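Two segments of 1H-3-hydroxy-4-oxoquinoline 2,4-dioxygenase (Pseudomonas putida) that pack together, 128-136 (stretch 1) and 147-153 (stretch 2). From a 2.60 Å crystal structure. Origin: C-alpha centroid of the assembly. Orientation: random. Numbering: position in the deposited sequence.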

# COMPACT_ATOMS: atom_id res chain seq x y z
N GLY A 128 3.74 0.46 -20.79
CA GLY A 128 3.63 -0.92 -20.25
C GLY A 128 2.53 -1.13 -19.22
O GLY A 128 1.69 -2.01 -19.36
N PHE A 129 2.57 -0.30 -18.18
CA PHE A 129 1.61 -0.26 -17.10
C PHE A 129 0.14 -0.14 -17.55
O PHE A 129 -0.70 -0.98 -17.21
N TRP A 130 -0.17 0.90 -18.32
CA TRP A 130 -1.50 1.07 -18.85
C TRP A 130 -2.02 -0.16 -19.55
O TRP A 130 -3.21 -0.43 -19.50
N GLN A 131 -1.14 -0.88 -20.23
CA GLN A 131 -1.55 -2.10 -20.87
C GLN A 131 -1.97 -3.15 -19.87
O GLN A 131 -3.02 -3.75 -20.00
N GLN A 132 -1.13 -3.37 -18.87
CA GLN A 132 -1.34 -4.42 -17.89
C GLN A 132 -2.59 -4.15 -17.08
O GLN A 132 -3.26 -5.08 -16.60
N LEU A 133 -2.92 -2.87 -16.92
CA LEU A 133 -4.18 -2.52 -16.32
C LEU A 133 -5.35 -2.93 -17.21
O LEU A 133 -6.45 -3.30 -16.73
N ALA A 134 -5.14 -2.91 -18.52
CA ALA A 134 -6.19 -3.37 -19.43
C ALA A 134 -6.22 -4.90 -19.47
O ALA A 134 -7.27 -5.49 -19.26
N GLU A 135 -5.08 -5.54 -19.72
CA GLU A 135 -5.01 -7.01 -19.69
C GLU A 135 -5.74 -7.48 -18.44
O GLU A 135 -6.66 -8.29 -18.52
N GLY A 136 -5.33 -6.91 -17.32
CA GLY A 136 -5.98 -7.11 -16.05
C GLY A 136 -7.50 -7.20 -15.95
O GLY A 136 -7.99 -7.92 -15.08
N GLN A 147 -0.72 -12.30 -14.42
CA GLN A 147 0.57 -12.98 -14.48
C GLN A 147 1.61 -12.02 -14.98
O GLN A 147 2.75 -12.07 -14.55
N SER A 148 1.21 -11.13 -15.87
CA SER A 148 2.12 -10.17 -16.44
C SER A 148 2.88 -9.36 -15.38
O SER A 148 4.12 -9.30 -15.42
N PHE A 149 2.13 -8.74 -14.46
CA PHE A 149 2.66 -8.09 -13.27
C PHE A 149 3.61 -9.00 -12.47
O PHE A 149 4.74 -8.60 -12.16
N PHE A 150 3.15 -10.21 -12.14
CA PHE A 150 3.98 -11.13 -11.35
C PHE A 150 5.37 -11.28 -11.93
O PHE A 150 6.34 -11.10 -11.22
N ASP A 151 5.45 -11.62 -13.22
CA ASP A 151 6.73 -11.84 -13.87
C ASP A 151 7.61 -10.62 -13.62
O ASP A 151 8.82 -10.73 -13.34
N GLU A 152 6.98 -9.45 -13.68
CA GLU A 152 7.65 -8.18 -13.48
C GLU A 152 8.00 -7.97 -12.01
O GLU A 152 9.17 -7.98 -11.63
N TRP A 153 6.98 -7.79 -11.19
CA TRP A 153 7.14 -7.65 -9.75
C TRP A 153 8.18 -8.59 -9.13
O TRP A 153 8.98 -8.16 -8.24

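Two helical segments meet here, 128-135 and 147-153, their axes approaching to 10.1 Å and running at 138° to each other, closer to antiparallel than to parallel. The contact is small, burying 288 Å² in total, and it centres on Gln-132, whose CA lies 6.9 Å from the CA of Ser-148.

Along the second helix, Gln-147 takes no part: its CA-to-CB bond points sideways, and the t, p side chain leads away from the first helix. Ser-148 is the first residue to point in. Its t rotamer places OG 2.6 Å from NE2 of Gln-132, although the amide of Gln-132 is probably turned over in the model and the identity of the facing atom should not be relied on. A water links the polar cluster to Glu-135. It donates a hydrogen bond to OE1 of Glu-135 at 2.5 Å and lies 3.4 Å from OG of Ser-148 in a weak hydrogen bond, so it bridges two side chains whose own closest atoms, Glu-135 OE1 and Ser-148 OG, are 4.0 Å apart.

Phe-149 supplies the apolar part of the contact. Its CA-to-CB bond points sideways, but with chi1 at -83° (m) the end of the side chain comes nearer to the first helix. Gln-132, with chi1 m and chi2 t, reaches over one face of this ring, and its CB comes within 3.5 Å of CE1 of Phe-149. The ring edge meets two buried residues that give little area to the contact: CD2 of Leu-133 lies 4.1 Å from CZ of Phe-149, and CD1 of Phe-129 lies 4.1 Å from CE2 of the same ring. Neither of these side chains starts out toward the second helix. Phe-129 (chi1 t) leaves its backbone sideways and Leu-133 (m, t) leaves it pointing away, yet the ends of both come nearer and reach the buried ring.

The next two residues are uninvolved. Phe-150, although buried, makes no contact with the first helix, and Asp-151 is exposed and out of reach. Glu-152 returns to the interface one helical turn after Ser-148, with CB pointing toward the first helix. Its extended t, t side chain brings OE1 to 3.4 Å from the modelled OE1 of Gln-132, so that the end of this one amide lies near both Ser-148 and Glu-152. Trp-153 (chi1 m) closes the segment without touching the first helix.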

# COMPACT_ATOMS: atom_id res chain seq x y z
CB PHE A 129 2.00 0.92 -16.22
CG PHE A 129 1.20 1.03 -14.99
CD1 PHE A 129 1.27 0.05 -14.01
CD2 PHE A 129 0.38 2.14 -14.80
CE1 PHE A 129 0.52 0.15 -12.84
CE2 PHE A 129 -0.37 2.27 -13.63
CZ PHE A 129 -0.28 1.29 -12.64
CB TRP A 130 -1.49 2.18 -19.87
CG TRP A 130 -1.26 3.47 -19.27
CD1 TRP A 130 -0.16 4.26 -19.40
CD2 TRP A 130 -2.15 4.15 -18.42
NE1 TRP A 130 -0.33 5.42 -18.68
CE2 TRP A 130 -1.55 5.37 -18.07
CE3 TRP A 130 -3.43 3.86 -17.94
CZ2 TRP A 130 -2.17 6.29 -17.25
CZ3 TRP A 130 -4.04 4.77 -17.12
CH2 TRP A 130 -3.42 5.97 -16.79
CB GLN A 131 -0.46 -2.66 -21.76
CG GLN A 131 -0.98 -3.68 -22.77
CD GLN A 131 0.02 -3.99 -23.86
OE1 GLN A 131 1.23 -4.01 -23.62
NE2 GLN A 131 -0.48 -4.20 -25.09
CB GLN A 132 -0.15 -4.55 -16.96
CG GLN A 132 1.21 -4.56 -17.62
CD GLN A 132 2.30 -4.79 -16.59
OE1 GLN A 132 2.98 -3.85 -16.16
NE2 GLN A 132 2.44 -6.04 -16.14
CB LEU A 133 -4.21 -1.05 -15.97
CG LEU A 133 -3.21 -0.70 -14.87
CD1 LEU A 133 -3.28 0.78 -14.66
CD2 LEU A 133 -3.47 -1.44 -13.56
CB ALA A 134 -6.02 -2.77 -20.80
CB GLU A 135 -3.55 -7.48 -19.65
CG GLU A 135 -2.98 -7.82 -21.02
CD GLU A 135 -1.53 -7.34 -21.19
OE1 GLU A 135 -0.76 -7.33 -20.19
OE2 GLU A 135 -1.15 -6.97 -22.33
CB GLN A 147 0.51 -14.19 -15.39
CG GLN A 147 1.71 -15.09 -15.26
CD GLN A 147 1.75 -15.73 -13.92
OE1 GLN A 147 0.83 -16.45 -13.56
NE2 GLN A 147 2.80 -15.48 -13.16
CB SER A 148 1.36 -9.22 -17.33
OG SER A 148 2.25 -8.17 -17.66
CB PHE A 149 1.52 -7.62 -12.35
CG PHE A 149 0.93 -6.28 -12.74
CD1 PHE A 149 -0.39 -6.21 -13.20
CD2 PHE A 149 1.68 -5.12 -12.66
CE1 PHE A 149 -0.94 -5.00 -13.58
CE2 PHE A 149 1.14 -3.89 -13.04
CZ PHE A 149 -0.16 -3.82 -13.49
CB PHE A 150 3.36 -12.51 -11.27
CG PHE A 150 2.10 -12.59 -10.43
CD1 PHE A 150 1.65 -11.52 -9.67
CD2 PHE A 150 1.37 -13.78 -10.38
CE1 PHE A 150 0.48 -11.64 -8.88
CE2 PHE A 150 0.23 -13.90 -9.61
CZ PHE A 150 -0.22 -12.82 -8.85
CB ASP A 151 6.55 -12.07 -15.38
CG ASP A 151 5.92 -13.45 -15.71
OD1 ASP A 151 6.64 -14.48 -15.65
OD2 ASP A 151 4.71 -13.52 -16.07
CB GLU A 152 6.79 -7.04 -13.99
CG GLU A 152 7.42 -5.66 -13.73
CD GLU A 152 6.56 -4.52 -14.27
OE1 GLU A 152 6.18 -4.57 -15.47
OE2 GLU A 152 6.27 -3.56 -13.50
CB TRP A 153 5.77 -7.84 -9.09
CG TRP A 153 4.83 -6.67 -9.33
CD1 TRP A 153 5.16 -5.43 -9.80
CD2 TRP A 153 3.42 -6.63 -9.07
NE1 TRP A 153 4.06 -4.62 -9.85
CE2 TRP A 153 2.97 -5.33 -9.40
CE3 TRP A 153 2.50 -7.56 -8.57
CZ2 TRP A 153 1.62 -4.93 -9.28
CZ3 TRP A 153 1.17 -7.17 -8.43
CH2 TRP A 153 0.74 -5.87 -8.79
O HOH W 1 1.64 -7.20 -20.83